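Local coordinates for protein transcriptional regulator, TetR family (Legionella pneumophila subsp. pneumophila str. Philadelphia 1, PDB 3ON4) that probably binds DNA through an N-terminal helix-turn-helix domain and regulates transcription, as other members of the TetR family do, at residues Ala21-Lys25 with Asp26-Ala30; Met106-Gly109 with Gly110-Ser114; Gln158-Ser161 with Leu162-Gly166. All coordinates share one frame; numbering follows the deposited sequence.

Contact 1 (Ala21-Lys25 with Asp26-Ala30)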
# COMPACT_ATOMS: atom_id res chain seq x y z
N ALA A 21 15.64 6.42 1.97
CA ALA A 21 15.90 5.09 1.50
C ALA A 21 15.39 4.03 2.47
O ALA A 21 14.70 3.09 2.05
CB ALA A 21 17.39 4.88 1.25
N LEU A 22 15.70 4.20 3.76
CA LEU A 22 15.24 3.24 4.77
C LEU A 22 13.72 3.17 4.85
O LEU A 22 13.15 2.07 4.97
CB LEU A 22 15.86 3.58 6.14
CG LEU A 22 17.38 3.32 6.18
CD1 LEU A 22 17.96 3.84 7.49
CD2 LEU A 22 17.70 1.84 5.97
N ILE A 23 13.06 4.33 4.78
CA ILE A 23 11.60 4.39 4.87
C ILE A 23 11.00 3.69 3.65
O ILE A 23 10.08 2.84 3.79
CB ILE A 23 11.07 5.83 5.03
CG1 ILE A 23 11.48 6.39 6.40
CG2 ILE A 23 9.53 5.84 4.85
CD1 ILE A 23 11.30 7.94 6.52
N GLN A 24 11.53 4.00 2.47
CA GLN A 24 11.08 3.36 1.24
C GLN A 24 11.29 1.85 1.19
O GLN A 24 10.59 1.17 0.46
CB GLN A 24 11.72 3.99 0.01
CG GLN A 24 11.26 5.41 -0.27
CD GLN A 24 11.79 5.89 -1.58
OE1 GLN A 24 12.85 6.50 -1.64
NE2 GLN A 24 11.07 5.59 -2.66
N LYS A 25 12.30 1.34 1.91
CA LYS A 25 12.58 -0.10 1.90
C LYS A 25 11.75 -0.81 2.96
O LYS A 25 11.09 -1.82 2.69
CB LYS A 25 14.07 -0.37 2.15
CG LYS A 25 14.98 0.04 0.99
CD LYS A 25 16.44 -0.10 1.33
CE LYS A 25 17.32 0.29 0.16
NZ LYS A 25 18.75 -0.02 0.42
N ASP A 26 11.76 -0.26 4.17
CA ASP A 26 11.29 -0.99 5.37
C ASP A 26 10.13 -0.37 6.09
O ASP A 26 9.41 -1.07 6.83
CB ASP A 26 12.42 -1.11 6.39
CG ASP A 26 13.60 -1.92 5.88
OD1 ASP A 26 13.46 -2.75 4.96
OD2 ASP A 26 14.70 -1.70 6.43
N GLY A 27 9.95 0.94 5.94
CA GLY A 27 8.85 1.66 6.57
C GLY A 27 9.31 2.44 7.78
O GLY A 27 10.27 2.06 8.43
N TYR A 28 8.59 3.52 8.09
CA TYR A 28 8.93 4.45 9.17
C TYR A 28 9.07 3.80 10.53
O TYR A 28 9.91 4.20 11.29
CB TYR A 28 7.85 5.52 9.24
CG TYR A 28 8.06 6.62 10.27
CD1 TYR A 28 8.93 7.68 10.02
CD2 TYR A 28 7.40 6.61 11.48
CE1 TYR A 28 9.12 8.69 10.95
CE2 TYR A 28 7.59 7.61 12.41
CZ TYR A 28 8.46 8.66 12.13
OH TYR A 28 8.63 9.65 13.06
N ASN A 29 8.23 2.83 10.85
CA ASN A 29 8.28 2.15 12.15
C ASN A 29 9.31 0.99 12.21
O ASN A 29 9.37 0.23 13.19
CB ASN A 29 6.89 1.63 12.53
CG ASN A 29 5.89 2.75 12.76
OD1 ASN A 29 6.22 3.76 13.40
ND2 ASN A 29 4.67 2.59 12.25
N ALA A 30 10.10 0.86 11.15
CA ALA A 30 11.12 -0.16 11.06
C ALA A 30 12.51 0.41 10.79
O ALA A 30 13.38 -0.31 10.27
CB ALA A 30 10.74 -1.13 9.94

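Contact 2 (Met106-Gly109 with Gly110-Ser114). With NA (sodium ion), chain I.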
# COMPACT_ATOMS: atom_id res chain seq x y z
N MSE A 106 9.64 0.89 -2.25
CA MSE A 106 8.25 1.29 -2.38
C MSE A 106 8.19 2.82 -2.49
O MSE A 106 9.13 3.52 -2.08
CB MSE A 106 7.47 0.81 -1.15
CG MSE A 106 6.00 1.14 -1.08
SE MSE A 106 5.00 0.53 -2.64
CE MSE A 106 3.30 1.34 -2.22
N CYS A 107 7.08 3.33 -3.00
CA CYS A 107 6.78 4.76 -2.98
C CYS A 107 6.87 5.27 -1.56
O CYS A 107 6.30 4.65 -0.66
CB CYS A 107 5.36 4.98 -3.49
SG CYS A 107 4.78 6.72 -3.41
N LEU A 108 7.55 6.39 -1.33
CA LEU A 108 7.61 6.97 0.02
C LEU A 108 6.21 7.34 0.54
O LEU A 108 5.86 7.12 1.72
CB LEU A 108 8.47 8.23 0.05
CG LEU A 108 8.79 8.83 1.41
CD1 LEU A 108 9.80 7.94 2.20
CD2 LEU A 108 9.35 10.22 1.22
N GLY A 109 5.40 7.90 -0.35
CA GLY A 109 4.03 8.24 -0.01
C GLY A 109 3.22 7.01 0.38
O GLY A 109 2.47 7.03 1.38
N GLY A 110 3.34 5.95 -0.42
CA GLY A 110 2.66 4.70 -0.15
C GLY A 110 3.05 4.11 1.21
O GLY A 110 2.19 3.59 1.94
N MSE A 111 4.33 4.18 1.54
CA MSE A 111 4.79 3.69 2.83
C MSE A 111 4.15 4.45 3.98
O MSE A 111 3.61 3.84 4.95
CB MSE A 111 6.31 3.75 2.90
CG MSE A 111 6.99 2.67 2.08
SE MSE A 111 6.48 0.87 2.61
CE MSE A 111 8.30 0.11 2.74
N PHE A 112 4.18 5.77 3.90
CA PHE A 112 3.53 6.57 4.96
C PHE A 112 2.01 6.36 4.99
O PHE A 112 1.42 6.30 6.07
CB PHE A 112 3.88 8.03 4.83
CG PHE A 112 5.22 8.37 5.38
CD1 PHE A 112 5.46 8.28 6.75
CD2 PHE A 112 6.24 8.85 4.56
CE1 PHE A 112 6.70 8.63 7.26
CE2 PHE A 112 7.45 9.17 5.08
CZ PHE A 112 7.67 9.08 6.45
N ALA A 113 1.38 6.21 3.83
CA ALA A 113 -0.04 5.86 3.79
C ALA A 113 -0.34 4.57 4.54
O ALA A 113 -1.33 4.50 5.26
CB ALA A 113 -0.57 5.77 2.36
N SER A 114 0.48 3.53 4.35
CA SER A 114 0.26 2.27 5.06
C SER A 114 0.38 2.44 6.60
O SER A 114 -0.38 1.82 7.36
CB SER A 114 1.22 1.17 4.55
OG SER A 114 2.55 1.34 5.03
NA NA I . 3.58 -0.27 6.60
O HOH W 1 5.60 0.77 5.87
O HOH W 2 1.89 -1.22 7.89

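Contact 3 (Gln158-Ser161 with Leu162-Gly166)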
# COMPACT_ATOMS: atom_id res chain seq x y z
N GLN A 158 -7.78 6.71 -10.04
CA GLN A 158 -7.57 5.32 -10.44
C GLN A 158 -6.10 5.08 -10.73
O GLN A 158 -5.51 4.04 -10.35
CB GLN A 158 -8.40 4.96 -11.67
CG GLN A 158 -9.87 4.70 -11.40
CD GLN A 158 -10.60 4.42 -12.71
OE1 GLN A 158 -10.40 5.13 -13.69
NE2 GLN A 158 -11.41 3.37 -12.74
N ILE A 159 -5.49 6.04 -11.42
CA ILE A 159 -4.12 5.89 -11.82
C ILE A 159 -3.22 5.80 -10.60
O ILE A 159 -2.39 4.90 -10.53
CB ILE A 159 -3.64 7.04 -12.73
CG1 ILE A 159 -4.27 6.94 -14.12
CG2 ILE A 159 -2.10 7.00 -12.88
CD1 ILE A 159 -4.09 8.23 -14.93
N ILE A 160 -3.37 6.72 -9.64
CA ILE A 160 -2.47 6.70 -8.48
C ILE A 160 -2.75 5.48 -7.60
O ILE A 160 -1.82 4.93 -7.02
CB ILE A 160 -2.45 8.05 -7.66
CG1 ILE A 160 -1.30 8.08 -6.61
CG2 ILE A 160 -3.76 8.33 -7.01
CD1 ILE A 160 0.11 7.64 -7.11
N SER A 161 -4.01 5.05 -7.52
CA SER A 161 -4.34 3.82 -6.79
C SER A 161 -3.63 2.63 -7.43
O SER A 161 -3.04 1.79 -6.73
CB SER A 161 -5.85 3.58 -6.78
OG SER A 161 -6.51 4.68 -6.16
N LEU A 162 -3.66 2.56 -8.76
CA LEU A 162 -3.08 1.44 -9.46
C LEU A 162 -1.56 1.46 -9.32
O LEU A 162 -0.95 0.42 -9.14
CB LEU A 162 -3.49 1.45 -10.92
CG LEU A 162 -3.22 0.23 -11.79
CD1 LEU A 162 -3.64 -1.10 -11.12
CD2 LEU A 162 -3.98 0.43 -13.10
N VAL A 163 -0.97 2.64 -9.41
CA VAL A 163 0.47 2.79 -9.25
C VAL A 163 0.88 2.29 -7.86
O VAL A 163 1.82 1.49 -7.74
CB VAL A 163 0.92 4.25 -9.44
CG1 VAL A 163 2.35 4.49 -8.86
CG2 VAL A 163 0.82 4.66 -10.91
N GLU A 164 0.18 2.74 -6.82
CA GLU A 164 0.53 2.35 -5.45
C GLU A 164 0.37 0.84 -5.23
O GLU A 164 1.28 0.16 -4.74
CB GLU A 164 -0.27 3.15 -4.42
CG GLU A 164 0.04 4.66 -4.42
CD GLU A 164 1.46 5.00 -4.02
OE1 GLU A 164 2.08 4.22 -3.28
OE2 GLU A 164 1.95 6.08 -4.41
N GLY A 165 -0.77 0.30 -5.63
CA GLY A 165 -1.03 -1.12 -5.45
C GLY A 165 -0.12 -1.99 -6.29
O GLY A 165 0.33 -3.06 -5.84
N GLY A 166 0.15 -1.56 -7.52
CA GLY A 166 1.07 -2.26 -8.42
C GLY A 166 2.49 -2.34 -7.88
O GLY A 166 3.14 -3.41 -7.93

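Contact 1 (Ala21-Lys25 with Asp26-Ala30)
The Tyr-28 ring is met at its edge, near its own plane, by the CD1 methyl of Ile-23, whose closest approach is to Tyr-28 CD1 at 4.2 Å. The ammonium of Lys-54 makes a cation-pi contact with the same ring. This local contact is the C-terminal end of helix 11-26, the first helix of the TetR-type DNA-binding region, and the turn that leads on toward helix 33-40. Tyr-28 carries CG anti to its backbone N (chi1 -177°), which brings the ring beside Ile-23. The CG2 branch of Ile-23 instead approaches the backbone, lying 4.1 Å from Tyr-28 N.

Two backbone bonds close the helix. Asp-26 N donates to Leu-22 O at 2.8 Å with an N-H...O angle of 157°, a regular last-turn bond. Gly-27 N reaches Ile-23 O at 2.9 Å, but its angle of only 126° makes that bond weak, evidence that the helical geometry is already breaking. Gly-27 then leaves it with a positive phi, a conformation in which a CB would press on the preceding carbonyl.

The Asp-26 carboxylate folds back over the preceding peptide, with OD1 3.3 Å from Lys-25 C. Asp-26 OD1 is also 3.7 Å from Lys-25 CB, a contact with the carbon chain and not with the charge. The extended Lys-25 chain carries NZ away to a salt bridge with Glu-103, while Lys-25 O accepts from Arg-171. Beyond the glycine the chain turns again, fastened by Ala-30 N donating to Gly-27 O at 3.0 Å.

Contact 2 (Met106-Gly109 with Gly110-Ser114)
Met-106 and Met-111, both selenomethionine, pack across the start of helix 108-115, with CG of one 3.6 Å from CG of the other. Met-106 is extended at its first torsion and bends at chi2, which carries its CE methyl to Gly-110 CA. Leu-108 and Phe-112 make the next pair, running alongside each other in the same direction, with Leu-108 CD1 3.9 Å from Phe-112 CE2.

The backbone that sets these positions begins at an N-cap. With SG anti to the backbone N (chi1 176°), the Cys-107 sulfur swings forward over the first turn and accepts from Gly-110 N, SG to N 3.4 Å; the N-H...S angle of 161° supports a true capping bond. Cys-107 O then takes Met-111 N at 3.0 Å, and Leu-108 O and Gly-109 O continue the helical ladder to Phe-112 N and Ala-113 N.

One turn further on, Ser-114 OG donates to Met-111 O at 2.7 Å. That bond orients the hydroxyl oxygen, which binds the sodium ion at 2.5 Å. Two waters, Asp-115, and Ser-114 and Asp-115 of the second subunit complete the six ligands, so the ion sits between the two chains.

Outside this shell, Leu-108 and Phe-112 lie against helices 11-26 and 54-77, Phe-112 and Ala-113 also meet helix 121-144, and Met-106 rests on helix 149-173.

Contact 3 (Gln158-Ser161 with Leu162-Gly166)
Ile-160 and Glu-164 lie side by side one turn apart on helix 149-173, pointing the same way. The remaining pairs of this local contact are likewise neighbours on successive turns of the one helix.

Apolar contacts come first. Ile-159 CG2 is 4.2 Å from Val-163 CG2, and Ile-160 CD1 is 4.2 Å from Val-163 CB, so Val-163 touches both isoleucines. The Ile-160 chain runs with CG1 anti to its backbone N (chi1 -169°), and this sends CD1 along the helix to Glu-164, 4.0 Å from its CG.

Backbone hydrogen bonds form the frame. Leu-162, Val-163, Glu-164 and Gly-165 donate in order to the carbonyls of Gln-158, Ile-159, Ile-160 and Ser-161. The spread is narrow, from 2.9 Å for Gly-165 N to Ser-161 O up to 3.0 Å for Glu-164 N to Ile-160 O, and the former is nearly straight at 170°. These values describe unbroken alpha-helix, including the approach to the Gly-165 and Gly-166 pair.

Polar side chains are settled differently. Ser-161 OG bonds back to Lys-157 O, while Gln-158 NE2 reaches Gly-181 O of the second subunit. Glu-164 OE2 is buried with no assigned hydrogen-bond partner; Ile-160 CD1 lies 3.6 Å from it within the helix, and Cys-107, at the start of helix 108-115, also packs against the Glu-164 side chain.

Around the helix, Ile-159 and Val-163 face helices 84-98 and 177-189, Ile-160 and Glu-164 face helix 121-144, and Ser-161 and Leu-162 pack on Gly-166 and Ser-161 of the second subunit.

How the contacts relate
The 106-114 segments join the other two contacts. Toward contact 1, whose centre is 9 Å away, Gln-24 O and Met-106 N are 2.9 Å apart, a probable hydrogen bond, and Ile-23 CG2 packs 3.4 Å from Leu-108 CD1. Toward contact 3, about 12 Å away between centres, Glu-164 OE2 lies 3.1 Å from Cys-107 SG, so the buried acid of one helix meets the N-cap of another. Contacts 1 and 3 do not touch; their nearest atoms are about 9 Å apart. The sodium ion bound in contact 2 lies about 6 Å from Gly-27 and about 11 Å from the Glu-164 side chain. All three contacts reach the second subunit.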